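Long-range contacts in rhusiopathiae surface protein B (Erysipelothrix rhusiopathiae, PDB 3V10), which probably binds collagen as a cell-wall-anchored adhesin, this chain being its collagen-binding region, which includes a bacterial Ig domain and a collagen-binding domain: residues 34-39 with 108-113; 59-64 with 121-126; 133-138 with 149-154; 164-169 with 190-195; 196-201 with 283-288. All coordinates share one frame; numbering follows the deposited sequence.

Contact 1 (34-39 with 108-113); sequences FSDMNN and LENVTG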
# COMPACT_ATOMS: atom_id res chain seq x y z
N PHE A 34 6.05 15.87 -17.81
CA PHE A 34 5.52 16.69 -18.89
C PHE A 34 6.17 18.07 -18.91
O PHE A 34 6.90 18.44 -17.99
CB PHE A 34 3.99 16.81 -18.77
CG PHE A 34 3.52 17.49 -17.52
CD1 PHE A 34 3.31 18.87 -17.51
CD2 PHE A 34 3.28 16.76 -16.36
CE1 PHE A 34 2.87 19.50 -16.36
CE2 PHE A 34 2.84 17.39 -15.20
CZ PHE A 34 2.63 18.77 -15.20
N SER A 35 5.94 18.81 -19.98
CA SER A 35 6.50 20.14 -20.10
C SER A 35 5.66 20.94 -21.08
O SER A 35 4.71 20.43 -21.66
CB SER A 35 7.95 20.08 -20.59
OG SER A 35 8.02 19.50 -21.88
N ASP A 36 6.03 22.21 -21.27
CA ASP A 36 5.31 23.08 -22.18
C ASP A 36 5.76 22.96 -23.64
O ASP A 36 5.55 23.88 -24.43
CB ASP A 36 5.43 24.53 -21.73
CG ASP A 36 6.86 24.94 -21.42
OD1 ASP A 36 7.79 24.30 -21.94
OD2 ASP A 36 7.04 25.90 -20.65
N MET A 37 6.39 21.84 -23.99
CA MET A 37 6.81 21.62 -25.37
C MET A 37 5.87 20.58 -25.98
O MET A 37 5.90 19.41 -25.59
CB MET A 37 8.25 21.11 -25.45
CG MET A 37 9.33 22.15 -25.19
SD MET A 37 9.11 23.68 -26.14
CE MET A 37 9.05 23.13 -27.76
N ASN A 38 5.04 21.02 -26.91
CA ASN A 38 4.08 20.13 -27.56
C ASN A 38 4.43 19.91 -29.03
O ASN A 38 4.21 20.78 -29.87
CB ASN A 38 2.67 20.70 -27.41
CG ASN A 38 1.62 19.81 -28.02
OD1 ASN A 38 1.81 18.61 -28.18
ND2 ASN A 38 0.48 20.40 -28.37
N ASN A 39 4.97 18.73 -29.34
CA ASN A 39 5.36 18.41 -30.70
C ASN A 39 6.39 19.42 -31.21
O ASN A 39 6.35 19.85 -32.37
CB ASN A 39 4.13 18.40 -31.62
CG ASN A 39 3.62 16.99 -31.88
OD1 ASN A 39 2.42 16.79 -32.05
ND2 ASN A 39 4.53 16.03 -31.92
N LEU A 108 5.32 31.62 -14.39
CA LEU A 108 6.45 31.03 -15.08
C LEU A 108 6.51 31.08 -16.60
O LEU A 108 5.48 31.09 -17.30
CB LEU A 108 6.61 29.59 -14.59
CG LEU A 108 6.43 29.40 -13.08
CD1 LEU A 108 6.65 27.94 -12.74
CD2 LEU A 108 7.41 30.28 -12.31
N GLU A 109 7.74 31.10 -17.10
CA GLU A 109 8.04 31.14 -18.52
C GLU A 109 8.08 29.72 -19.06
O GLU A 109 7.34 29.40 -19.98
CB GLU A 109 9.40 31.81 -18.75
CG GLU A 109 9.39 33.32 -18.52
CD GLU A 109 10.75 33.96 -18.79
OE1 GLU A 109 11.71 33.67 -18.05
OE2 GLU A 109 10.85 34.75 -19.76
N ASN A 110 8.92 28.87 -18.48
CA ASN A 110 9.02 27.48 -18.94
C ASN A 110 8.49 26.55 -17.87
O ASN A 110 9.00 26.51 -16.76
CB ASN A 110 10.47 27.12 -19.27
CG ASN A 110 11.04 27.95 -20.40
OD1 ASN A 110 11.44 29.10 -20.21
ND2 ASN A 110 11.05 27.39 -21.60
N VAL A 111 7.47 25.78 -18.21
CA VAL A 111 6.85 24.88 -17.26
C VAL A 111 7.15 23.40 -17.50
O VAL A 111 7.02 22.90 -18.62
CB VAL A 111 5.32 25.08 -17.26
CG1 VAL A 111 4.66 24.18 -16.23
CG2 VAL A 111 4.99 26.54 -16.98
N THR A 112 7.58 22.71 -16.45
CA THR A 112 7.87 21.29 -16.51
C THR A 112 7.29 20.70 -15.23
O THR A 112 6.99 21.44 -14.29
CB THR A 112 9.38 20.99 -16.52
OG1 THR A 112 9.98 21.52 -15.33
CG2 THR A 112 10.04 21.62 -17.75
N GLY A 113 7.11 19.39 -15.20
CA GLY A 113 6.58 18.77 -14.00
C GLY A 113 6.62 17.26 -14.05
O GLY A 113 6.81 16.65 -15.10

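Contact 2 (59-64 with 121-126); sequences DEVSLR and YDNAYR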
# COMPACT_ATOMS: atom_id res chain seq x y z
N ASP A 59 -12.67 -6.74 -17.07
CA ASP A 59 -13.85 -7.14 -16.32
C ASP A 59 -13.63 -7.71 -14.92
O ASP A 59 -14.56 -7.77 -14.12
CB ASP A 59 -14.68 -8.13 -17.15
CG ASP A 59 -15.59 -7.43 -18.15
OD1 ASP A 59 -15.10 -6.55 -18.88
OD2 ASP A 59 -16.80 -7.76 -18.20
N GLU A 60 -12.40 -8.11 -14.62
CA GLU A 60 -12.10 -8.68 -13.30
C GLU A 60 -11.06 -7.90 -12.49
O GLU A 60 -11.05 -7.96 -11.26
CB GLU A 60 -11.62 -10.13 -13.46
CG GLU A 60 -12.59 -11.02 -14.22
CD GLU A 60 -12.13 -12.46 -14.31
OE1 GLU A 60 -10.91 -12.69 -14.48
OE2 GLU A 60 -12.98 -13.36 -14.22
N VAL A 61 -10.19 -7.17 -13.18
CA VAL A 61 -9.14 -6.41 -12.51
C VAL A 61 -9.18 -4.92 -12.87
O VAL A 61 -9.18 -4.55 -14.05
CB VAL A 61 -7.74 -6.96 -12.88
CG1 VAL A 61 -6.65 -6.20 -12.14
CG2 VAL A 61 -7.67 -8.43 -12.56
N SER A 62 -9.24 -4.07 -11.85
CA SER A 62 -9.27 -2.63 -12.06
C SER A 62 -8.25 -1.95 -11.15
O SER A 62 -8.14 -2.29 -9.98
CB SER A 62 -10.67 -2.06 -11.76
OG SER A 62 -11.61 -2.45 -12.75
N LEU A 63 -7.50 -1.02 -11.72
CA LEU A 63 -6.53 -0.26 -10.94
C LEU A 63 -7.20 1.04 -10.57
O LEU A 63 -7.94 1.61 -11.37
CB LEU A 63 -5.26 0.02 -11.75
CG LEU A 63 -4.19 -1.07 -11.70
CD1 LEU A 63 -4.72 -2.34 -12.33
CD2 LEU A 63 -2.94 -0.59 -12.43
N ARG A 64 -6.96 1.51 -9.35
CA ARG A 64 -7.56 2.75 -8.89
C ARG A 64 -6.65 3.46 -7.89
O ARG A 64 -5.69 2.88 -7.37
CB ARG A 64 -8.92 2.46 -8.23
CG ARG A 64 -8.84 1.71 -6.90
CD ARG A 64 -10.19 1.69 -6.21
NE ARG A 64 -10.10 1.27 -4.81
CZ ARG A 64 -9.72 0.06 -4.42
NH1 ARG A 64 -9.66 -0.23 -3.13
NH2 ARG A 64 -9.40 -0.86 -5.32
N TYR A 121 -4.95 -2.43 -6.96
CA TYR A 121 -5.86 -3.16 -7.82
C TYR A 121 -6.75 -4.14 -7.08
O TYR A 121 -6.37 -4.69 -6.05
CB TYR A 121 -5.11 -3.92 -8.93
CG TYR A 121 -4.28 -5.10 -8.48
CD1 TYR A 121 -2.93 -4.96 -8.19
CD2 TYR A 121 -4.85 -6.38 -8.39
CE1 TYR A 121 -2.15 -6.06 -7.82
CE2 TYR A 121 -4.08 -7.48 -8.02
CZ TYR A 121 -2.73 -7.31 -7.74
OH TYR A 121 -1.95 -8.40 -7.42
N ASP A 122 -7.96 -4.30 -7.61
CA ASP A 122 -8.93 -5.23 -7.07
C ASP A 122 -8.97 -6.35 -8.10
O ASP A 122 -8.75 -6.12 -9.28
CB ASP A 122 -10.32 -4.59 -6.97
CG ASP A 122 -10.39 -3.52 -5.90
OD1 ASP A 122 -9.89 -3.75 -4.78
OD2 ASP A 122 -10.95 -2.44 -6.19
N ASN A 123 -9.25 -7.57 -7.65
CA ASN A 123 -9.32 -8.72 -8.55
C ASN A 123 -10.51 -9.57 -8.12
O ASN A 123 -10.51 -10.14 -7.03
CB ASN A 123 -8.01 -9.51 -8.48
CG ASN A 123 -8.16 -10.94 -8.96
OD1 ASN A 123 -8.86 -11.22 -9.94
ND2 ASN A 123 -7.49 -11.86 -8.28
N ALA A 124 -11.52 -9.63 -8.98
CA ALA A 124 -12.75 -10.37 -8.69
C ALA A 124 -12.71 -11.86 -9.03
O ALA A 124 -13.62 -12.60 -8.65
CB ALA A 124 -13.91 -9.71 -9.43
N TYR A 125 -11.66 -12.30 -9.72
CA TYR A 125 -11.53 -13.70 -10.10
C TYR A 125 -11.50 -14.64 -8.90
O TYR A 125 -10.79 -14.39 -7.93
CB TYR A 125 -10.25 -13.90 -10.92
CG TYR A 125 -10.05 -15.32 -11.41
CD1 TYR A 125 -10.93 -15.89 -12.33
CD2 TYR A 125 -8.96 -16.08 -10.98
CE1 TYR A 125 -10.72 -17.19 -12.81
CE2 TYR A 125 -8.75 -17.37 -11.45
CZ TYR A 125 -9.64 -17.92 -12.37
OH TYR A 125 -9.42 -19.19 -12.86
N ARG A 126 -12.26 -15.72 -8.97
CA ARG A 126 -12.31 -16.70 -7.89
C ARG A 126 -12.22 -18.12 -8.43
O ARG A 126 -12.45 -19.09 -7.70
CB ARG A 126 -13.60 -16.53 -7.08
CG ARG A 126 -13.73 -15.18 -6.39
CD ARG A 126 -12.76 -15.05 -5.22
NE ARG A 126 -12.87 -13.75 -4.56
CZ ARG A 126 -12.41 -12.61 -5.08
NH1 ARG A 126 -11.81 -12.60 -6.26
NH2 ARG A 126 -12.57 -11.47 -4.41

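Contact 3 (133-138 with 149-154); sequences AELPTN and ITISQP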
# COMPACT_ATOMS: atom_id res chain seq x y z
N ALA A 133 -3.76 -11.54 -15.81
CA ALA A 133 -4.47 -10.42 -16.39
C ALA A 133 -3.46 -9.50 -17.06
O ALA A 133 -2.48 -9.09 -16.45
CB ALA A 133 -5.24 -9.66 -15.32
N GLU A 134 -3.70 -9.19 -18.34
CA GLU A 134 -2.83 -8.31 -19.09
C GLU A 134 -3.50 -6.96 -19.24
O GLU A 134 -4.50 -6.83 -19.94
CB GLU A 134 -2.54 -8.90 -20.46
CG GLU A 134 -1.81 -10.23 -20.43
CD GLU A 134 -1.41 -10.70 -21.81
OE1 GLU A 134 -2.32 -10.84 -22.66
OE2 GLU A 134 -0.20 -10.91 -22.05
N LEU A 135 -2.93 -5.95 -18.59
CA LEU A 135 -3.49 -4.60 -18.65
C LEU A 135 -2.51 -3.58 -19.21
O LEU A 135 -2.05 -2.69 -18.50
CB LEU A 135 -3.94 -4.17 -17.26
CG LEU A 135 -5.10 -4.96 -16.65
CD1 LEU A 135 -5.35 -4.47 -15.23
CD2 LEU A 135 -6.35 -4.79 -17.50
N PRO A 136 -2.17 -3.70 -20.51
CA PRO A 136 -1.23 -2.75 -21.12
C PRO A 136 -1.86 -1.37 -21.06
O PRO A 136 -3.07 -1.24 -21.21
CB PRO A 136 -1.07 -3.30 -22.53
CG PRO A 136 -2.37 -3.97 -22.80
CD PRO A 136 -2.69 -4.65 -21.50
N THR A 137 -1.05 -0.34 -20.84
CA THR A 137 -1.62 0.99 -20.71
C THR A 137 -0.66 2.15 -20.98
O THR A 137 0.56 2.03 -20.84
CB THR A 137 -2.20 1.17 -19.28
OG1 THR A 137 -2.94 2.39 -19.18
CG2 THR A 137 -1.07 1.20 -18.25
N ASN A 138 -1.24 3.28 -21.37
CA ASN A 138 -0.50 4.52 -21.59
C ASN A 138 -1.27 5.56 -20.78
O ASN A 138 -1.20 6.76 -21.05
CB ASN A 138 -0.44 4.91 -23.08
CG ASN A 138 -1.80 4.96 -23.73
OD1 ASN A 138 -2.83 5.01 -23.06
ND2 ASN A 138 -1.82 4.95 -25.07
N ILE A 149 1.41 -4.41 -18.34
CA ILE A 149 1.25 -4.66 -16.92
C ILE A 149 0.63 -6.04 -16.85
O ILE A 149 -0.40 -6.31 -17.48
CB ILE A 149 0.29 -3.63 -16.25
CG1 ILE A 149 0.99 -2.27 -16.13
CG2 ILE A 149 -0.16 -4.15 -14.89
CD1 ILE A 149 0.15 -1.20 -15.45
N THR A 150 1.30 -6.94 -16.13
CA THR A 150 0.83 -8.30 -15.97
C THR A 150 0.51 -8.53 -14.50
O THR A 150 1.36 -8.34 -13.63
CB THR A 150 1.90 -9.32 -16.41
OG1 THR A 150 3.07 -9.18 -15.60
CG2 THR A 150 2.28 -9.08 -17.86
N ILE A 151 -0.74 -8.92 -14.23
CA ILE A 151 -1.19 -9.14 -12.86
C ILE A 151 -1.63 -10.58 -12.66
O ILE A 151 -2.44 -11.11 -13.41
CB ILE A 151 -2.38 -8.22 -12.51
CG1 ILE A 151 -1.93 -6.75 -12.54
CG2 ILE A 151 -2.94 -8.58 -11.13
CD1 ILE A 151 -3.07 -5.77 -12.37
N SER A 152 -1.10 -11.21 -11.62
CA SER A 152 -1.44 -12.58 -11.31
C SER A 152 -2.78 -12.69 -10.61
O SER A 152 -3.05 -11.99 -9.63
CB SER A 152 -0.37 -13.21 -10.43
OG SER A 152 -0.82 -14.46 -9.93
N GLN A 153 -3.63 -13.56 -11.13
CA GLN A 153 -4.94 -13.82 -10.55
C GLN A 153 -4.86 -15.25 -10.06
O GLN A 153 -5.18 -16.18 -10.80
CB GLN A 153 -6.04 -13.68 -11.60
CG GLN A 153 -6.27 -12.26 -12.06
CD GLN A 153 -7.29 -12.19 -13.18
OE1 GLN A 153 -6.97 -12.49 -14.34
NE2 GLN A 153 -8.52 -11.82 -12.85
N PRO A 154 -4.44 -15.45 -8.80
CA PRO A 154 -4.32 -16.78 -8.22
C PRO A 154 -5.61 -17.58 -8.18
O PRO A 154 -6.68 -17.03 -7.91
CB PRO A 154 -3.77 -16.50 -6.82
CG PRO A 154 -4.41 -15.18 -6.49
CD PRO A 154 -4.21 -14.41 -7.78

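Contact 4 (164-169 with 190-195); sequences PIFYWK and PKEAVQ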
# COMPACT_ATOMS: atom_id res chain seq x y z
N PRO A 164 -0.10 -24.39 7.48
CA PRO A 164 0.75 -25.16 8.40
C PRO A 164 1.84 -24.29 9.04
O PRO A 164 2.52 -24.72 9.98
CB PRO A 164 1.32 -26.23 7.49
CG PRO A 164 1.56 -25.46 6.23
CD PRO A 164 0.28 -24.66 6.08
N ILE A 165 1.99 -23.07 8.54
CA ILE A 165 3.00 -22.14 9.06
C ILE A 165 2.56 -21.61 10.42
O ILE A 165 1.52 -20.95 10.54
CB ILE A 165 3.22 -20.95 8.10
CG1 ILE A 165 3.64 -21.46 6.72
CG2 ILE A 165 4.28 -20.00 8.66
CD1 ILE A 165 4.87 -22.36 6.75
N PHE A 166 3.36 -21.88 11.44
CA PHE A 166 3.02 -21.45 12.79
C PHE A 166 2.91 -19.94 12.98
O PHE A 166 2.03 -19.48 13.69
CB PHE A 166 4.02 -22.01 13.80
CG PHE A 166 3.66 -21.71 15.22
CD1 PHE A 166 4.07 -20.53 15.82
CD2 PHE A 166 2.87 -22.59 15.95
CE1 PHE A 166 3.71 -20.24 17.14
CE2 PHE A 166 2.50 -22.31 17.26
CZ PHE A 166 2.92 -21.13 17.85
N TYR A 167 3.81 -19.18 12.37
CA TYR A 167 3.77 -17.73 12.53
C TYR A 167 4.28 -16.95 11.34
O TYR A 167 5.31 -17.28 10.76
CB TYR A 167 4.58 -17.31 13.77
CG TYR A 167 4.76 -15.80 13.90
CD1 TYR A 167 3.68 -14.98 14.21
CD2 TYR A 167 6.00 -15.20 13.68
CE1 TYR A 167 3.83 -13.59 14.29
CE2 TYR A 167 6.16 -13.82 13.75
CZ TYR A 167 5.06 -13.02 14.06
OH TYR A 167 5.19 -11.66 14.13
N TRP A 168 3.54 -15.92 10.97
CA TRP A 168 3.97 -15.04 9.89
C TRP A 168 3.23 -13.72 10.05
O TRP A 168 2.15 -13.67 10.63
CB TRP A 168 3.72 -15.67 8.51
CG TRP A 168 2.32 -15.56 8.01
CD1 TRP A 168 1.78 -14.53 7.29
CD2 TRP A 168 1.29 -16.53 8.18
NE1 TRP A 168 0.47 -14.81 6.99
CE2 TRP A 168 0.14 -16.02 7.53
CE3 TRP A 168 1.21 -17.77 8.82
CZ2 TRP A 168 -1.07 -16.72 7.50
CZ3 TRP A 168 0.00 -18.47 8.78
CH2 TRP A 168 -1.12 -17.94 8.13
N LYS A 169 3.85 -12.66 9.55
CA LYS A 169 3.26 -11.34 9.64
C LYS A 169 3.10 -10.74 8.24
O LYS A 169 3.87 -11.03 7.34
CB LYS A 169 4.16 -10.44 10.49
CG LYS A 169 5.54 -10.24 9.91
CD LYS A 169 5.63 -8.88 9.25
CE LYS A 169 5.76 -7.79 10.29
NZ LYS A 169 4.65 -7.80 11.28
N PRO A 190 -1.69 -23.31 12.60
CA PRO A 190 -1.85 -24.77 12.65
C PRO A 190 -2.67 -25.27 13.83
O PRO A 190 -3.14 -26.42 13.83
CB PRO A 190 -0.41 -25.28 12.71
CG PRO A 190 0.36 -24.21 12.01
CD PRO A 190 -0.26 -22.96 12.57
N LYS A 191 -2.81 -24.42 14.85
CA LYS A 191 -3.55 -24.77 16.06
C LYS A 191 -2.77 -25.85 16.81
O LYS A 191 -3.32 -26.86 17.23
CB LYS A 191 -4.95 -25.29 15.71
CG LYS A 191 -5.84 -24.32 14.97
CD LYS A 191 -6.41 -23.26 15.87
CE LYS A 191 -7.72 -22.72 15.30
NZ LYS A 191 -7.57 -22.30 13.87
N GLU A 192 -1.47 -25.62 16.96
CA GLU A 192 -0.60 -26.56 17.64
C GLU A 192 -0.76 -26.58 19.17
O GLU A 192 -1.21 -25.61 19.78
CB GLU A 192 0.86 -26.25 17.28
CG GLU A 192 1.41 -26.76 15.96
CD GLU A 192 2.92 -26.61 15.94
OE1 GLU A 192 3.56 -26.69 17.01
OE2 GLU A 192 3.50 -26.43 14.85
N ALA A 193 -0.39 -27.71 19.76
CA ALA A 193 -0.43 -27.87 21.20
C ALA A 193 1.00 -27.54 21.61
O ALA A 193 1.80 -28.43 21.87
CB ALA A 193 -0.77 -29.31 21.55
N VAL A 194 1.33 -26.25 21.61
CA VAL A 194 2.68 -25.80 21.96
C VAL A 194 3.07 -26.26 23.35
O VAL A 194 2.23 -26.38 24.24
CB VAL A 194 2.81 -24.26 21.88
CG1 VAL A 194 2.60 -23.80 20.45
CG2 VAL A 194 1.80 -23.60 22.82
N GLN A 195 4.36 -26.53 23.54
CA GLN A 195 4.85 -27.01 24.82
C GLN A 195 5.44 -25.95 25.75
O GLN A 195 6.14 -26.29 26.70
CB GLN A 195 5.86 -28.13 24.60
CG GLN A 195 5.29 -29.34 23.86
CD GLN A 195 4.11 -29.96 24.58
OE1 GLN A 195 4.19 -30.30 25.76
NE2 GLN A 195 3.00 -30.10 23.87

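Contact 5 (196-201 with 283-288); sequences SDVKVI and IEYKDE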
# COMPACT_ATOMS: atom_id res chain seq x y z
N SER A 196 5.16 -24.68 25.48
CA SER A 196 5.64 -23.59 26.33
C SER A 196 4.86 -22.34 25.98
O SER A 196 4.04 -22.35 25.06
CB SER A 196 7.14 -23.33 26.10
OG SER A 196 7.35 -22.54 24.94
N ASP A 197 5.10 -21.26 26.71
CA ASP A 197 4.42 -20.00 26.42
C ASP A 197 4.94 -19.53 25.06
O ASP A 197 6.00 -19.96 24.61
CB ASP A 197 4.73 -18.93 27.48
CG ASP A 197 4.35 -19.35 28.89
OD1 ASP A 197 3.39 -20.13 29.07
OD2 ASP A 197 5.02 -18.88 29.84
N VAL A 198 4.19 -18.64 24.42
CA VAL A 198 4.59 -18.11 23.12
C VAL A 198 4.86 -16.62 23.28
O VAL A 198 4.08 -15.91 23.90
CB VAL A 198 3.49 -18.33 22.07
CG1 VAL A 198 3.89 -17.70 20.74
CG2 VAL A 198 3.23 -19.83 21.89
N LYS A 199 5.98 -16.15 22.73
CA LYS A 199 6.30 -14.73 22.84
C LYS A 199 6.74 -14.14 21.51
O LYS A 199 7.58 -14.71 20.82
CB LYS A 199 7.41 -14.50 23.88
CG LYS A 199 7.76 -13.02 24.09
CD LYS A 199 8.74 -12.83 25.25
CE LYS A 199 8.99 -11.35 25.51
NZ LYS A 199 10.00 -11.15 26.59
N VAL A 200 6.15 -13.01 21.15
CA VAL A 200 6.49 -12.33 19.91
C VAL A 200 6.91 -10.92 20.25
O VAL A 200 6.23 -10.23 21.00
CB VAL A 200 5.29 -12.24 18.93
CG1 VAL A 200 5.68 -11.37 17.71
CG2 VAL A 200 4.88 -13.63 18.49
N ILE A 201 8.07 -10.49 19.74
CA ILE A 201 8.52 -9.13 19.98
C ILE A 201 8.53 -8.48 18.60
O ILE A 201 9.32 -8.86 17.73
CB ILE A 201 9.92 -9.07 20.62
CG1 ILE A 201 9.90 -9.75 21.99
CG2 ILE A 201 10.35 -7.61 20.78
CD1 ILE A 201 11.22 -9.71 22.72
N ILE A 283 10.04 -14.47 17.30
CA ILE A 283 9.13 -15.29 18.08
C ILE A 283 9.90 -16.44 18.71
O ILE A 283 10.92 -16.88 18.17
CB ILE A 283 7.99 -15.86 17.18
CG1 ILE A 283 6.95 -16.58 18.04
CG2 ILE A 283 8.56 -16.80 16.11
CD1 ILE A 283 5.74 -17.06 17.26
N GLU A 284 9.44 -16.88 19.87
CA GLU A 284 10.07 -17.99 20.54
C GLU A 284 9.00 -18.80 21.24
O GLU A 284 8.07 -18.24 21.83
CB GLU A 284 11.10 -17.53 21.57
CG GLU A 284 12.05 -18.65 21.98
CD GLU A 284 13.24 -18.16 22.78
OE1 GLU A 284 13.25 -18.34 24.01
OE2 GLU A 284 14.16 -17.57 22.16
N TYR A 285 9.13 -20.11 21.16
CA TYR A 285 8.20 -21.04 21.78
C TYR A 285 8.74 -22.45 21.57
O TYR A 285 9.69 -22.65 20.82
CB TYR A 285 6.82 -20.94 21.13
CG TYR A 285 6.81 -21.27 19.64
CD1 TYR A 285 7.30 -20.35 18.71
CD2 TYR A 285 6.34 -22.50 19.18
CE1 TYR A 285 7.32 -20.65 17.35
CE2 TYR A 285 6.37 -22.81 17.82
CZ TYR A 285 6.86 -21.88 16.91
OH TYR A 285 6.90 -22.19 15.57
N LYS A 286 8.14 -23.42 22.25
CA LYS A 286 8.51 -24.82 22.07
C LYS A 286 7.36 -25.40 21.25
O LYS A 286 6.20 -25.22 21.62
CB LYS A 286 8.60 -25.55 23.41
CG LYS A 286 9.90 -25.34 24.17
CD LYS A 286 9.85 -26.04 25.52
CE LYS A 286 11.12 -25.81 26.34
NZ LYS A 286 12.14 -26.87 26.13
N ASP A 287 7.66 -26.05 20.12
CA ASP A 287 6.59 -26.60 19.30
C ASP A 287 5.90 -27.77 19.99
O ASP A 287 6.22 -28.11 21.13
CB ASP A 287 7.10 -27.03 17.91
CG ASP A 287 8.26 -28.02 17.98
OD1 ASP A 287 8.30 -28.83 18.93
OD2 ASP A 287 9.11 -27.99 17.07
N GLU A 288 4.94 -28.38 19.30
CA GLU A 288 4.19 -29.50 19.87
C GLU A 288 5.07 -30.70 20.20
O GLU A 288 4.69 -31.55 21.00
CB GLU A 288 3.06 -29.92 18.93
CG GLU A 288 3.50 -30.08 17.49
CD GLU A 288 2.40 -30.64 16.60
OE1 GLU A 288 1.22 -30.37 16.89
OE2 GLU A 288 2.73 -31.32 15.61

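Contact 1 (34-39 with 108-113)
Asp36 reaches across to the backbone of Val111, and its side chain can be followed atom by atom. CB lies 3.9 Å from Val111 O. CG falls between the backbone N and the carbonyl carbon of its own residue (chi1 49°), which sets Asp36 CG 3.4 Å from Val111 N. OD1 stays 3.7 Å from Val111 O, while OD2 accepts a hydrogen bond from Val111 N; this is modelled at 2.5 Å, so short that its exact length is doubtful. OD2 also rests on Asn110 CA, and Asp36 N gives a weak bond back to Val111 O. Main chain and side chain of Asp36 thus both turn to Val111, the one weakly and the other at an uncertain length, just beyond the regular pairing.

Within that pairing, Phe34 N bonds to Gly113 O at 2.9 Å and Gly113 N returns the bond to Phe34 O, while Ser35 CB meets Thr112 CG2 at the next, non-hydrogen-bonded pair. The Phe34 ring folds back over its glycine partner: Gly113 CA sits over one face, 4.3 Å from the ring centroid, in a CH-pi contact. Phe51 and Phe99 approach the same ring edge-to-face. An aromatic ring lying across a cross-strand glycine is the pairing known as aromatic rescue of glycine, here joining strands 28-35 and 112-123 within the sheet of the bacterial Ig domain.

Contact 2 (59-64 with 121-126)
Tyr121 lies beside Val61, the two side chains pointing the same way, with Val61 CG1 4.2 Å from Tyr121 CD2. On the same face Leu63 lays CD1 against Tyr121 CB at 3.8 Å, and Ile28 touches both Leu63 and Tyr121 from strand 28-35. The backbones run antiparallel, their axes 162° apart: Asp122 N bonds to Ser62 O at 3.1 Å, Ser62 N returns a weak bond to Asp122 O, and Ala124 N reaches Glu60 O at 2.9 Å. This pair belongs to the E-set immunoglobulin-like domain, where strand 112-123 leaves the sheet through an Asx turn, Asn123 OD1 accepting from Tyr125 N. Beside the turn, Glu60 lies alongside Tyr125, both pointing the same way; Glu60 OE2 meets the ring edge, 3.8 Å from Tyr125 CD1, with the carboxylate and ring planes 47° apart. Glu60 OE1 has its charged partner in Lys131. On the face of Ser62 and Asp122, the extended Arg64 side chain crosses Asp122 at about a right angle in a salt bridge whose details are doubtful, since the modelled groups crowd each other.

Contact 3 (133-138 with 149-154)
Three backbone hydrogen bonds join Ala133 and Leu135 to Ile149 and Ile151. Ala133 N and Ile151 O form a nearly straight bond of 2.8 Å (175° at the hydrogen), returned from Ile151 N to Ala133 O at the same length; Leu135 N completes the set by bonding to Ile149 O. All three donors lie in the plane of the carbonyl they meet, as suits a regular antiparallel pairing. The apolar contacts are made by branch ends: Leu135 CD1 meets Ile151 CD1 at 3.9 Å, and Thr137 CG2 touches Ile149 CD1, also at 3.9 Å. Ile149 CB presses on the backbone, 3.4 Å from Leu135 O. One polar side chain joins the group, Gln153: its NE2 bonds to Asn123 OD1 and Glu60 OE1, while OE1 comes within 3.5 Å of Ala133 CB. Leu135 and Ile151 both pack on Val61 of strand 61-65, and Phe30 of strand 28-35 meets Thr137 and Ile149. Strand 150-153 runs between 131-134 and 20-21 in a small mixed sheet that faces the larger one across this apolar layer.

Contact 4 (164-169 with 190-195)
Phe166 and Val194 meet at about a right angle, the methyl Val194 CG1 touching the ring at Phe166 CE2 (3.5 Å) and CZ (3.7 Å). Glu192 crosses the same ring obliquely: its CD lies 4.0 Å from Phe166 CD2, and the carboxylate plane is turned 61° from the ring. Tyr285 of strand 276-286 stacks on the Phe166 ring as well. Pro190 takes the near end of the contact, with its ring set against backbone rather than side chain. Its CG lies only 3.0 Å from Pro164 O, a tight approach, while CD rests 3.6 Å from Phe166 CA. The contact joins the segment leading into strand 167-173 to the loop between strands 180-187 and 198-204 of the collagen-binding domain. Glu192 OE1 accepts a hydrogen bond from Glu288 N, so the acid is anchored elsewhere than on the ring. Between the two segments themselves, cohesion comes from van der Waals fit, which makes it a matter of shape and not of directional bonds.

Contact 5 (196-201 with 283-288)
Ser196 OG accepts a hydrogen bond from Lys286 N at 2.9 Å and donates one to Asp197 O, also at 2.9 Å. Its hydroxyl thereby bridges the two segments just before strand 198-204 begins; Lys286 runs past it, with CB 3.6 Å from Ser196 OG. Further along, Lys199 N bonds to Glu284 O at 3.1 Å and Glu284 N to Lys199 O at 3.0 Å, within strands whose axes run 171° apart. On the other face from Lys199 and Glu284, the apolar branches meet: Ile283 CG1, anti to the backbone N (chi1 -173°), is the branch that lies against Val200 CG2 at 3.6 Å, and Val198 splits its methyls, CG1 meeting Ile283 CD1 and CG2 meeting Tyr285 CB at 3.8 Å. Outside this shell, Tyr167 packs on Val200 and Ile283, and Val198 and Val200 have backbone bonds to strand 246-251, so strand 198-204 has a partner along each edge in this sheet of the collagen-binding domain. Chemically the pairing is two-sided, valine and isoleucine facing the buried interior while lysine and glutamate occupy the exposed face.

The five contacts fall into three places along an elongated chain. Contacts 2 and 3 touch, with centres about 10 Å apart: Gln153 ties them, and Tyr121 packs on Ile151, joining the large sheet to the small one. Contact 1 shares strand 112-123 with contact 2, yet lies about 35 Å from it, centre to centre. Contacts 4 and 5, with centres about 9 Å apart, meet where Gln195 N reaches Lys286 O. Contacts 1 and 2 belong to the bacterial Ig domain, 4 and 5 to the collagen-binding domain; contacts 3 and 4 are about 14 Å apart at their nearest atoms. In the Collagen Hug model two such domains are thought to close round collagen, which is absent from these contacts.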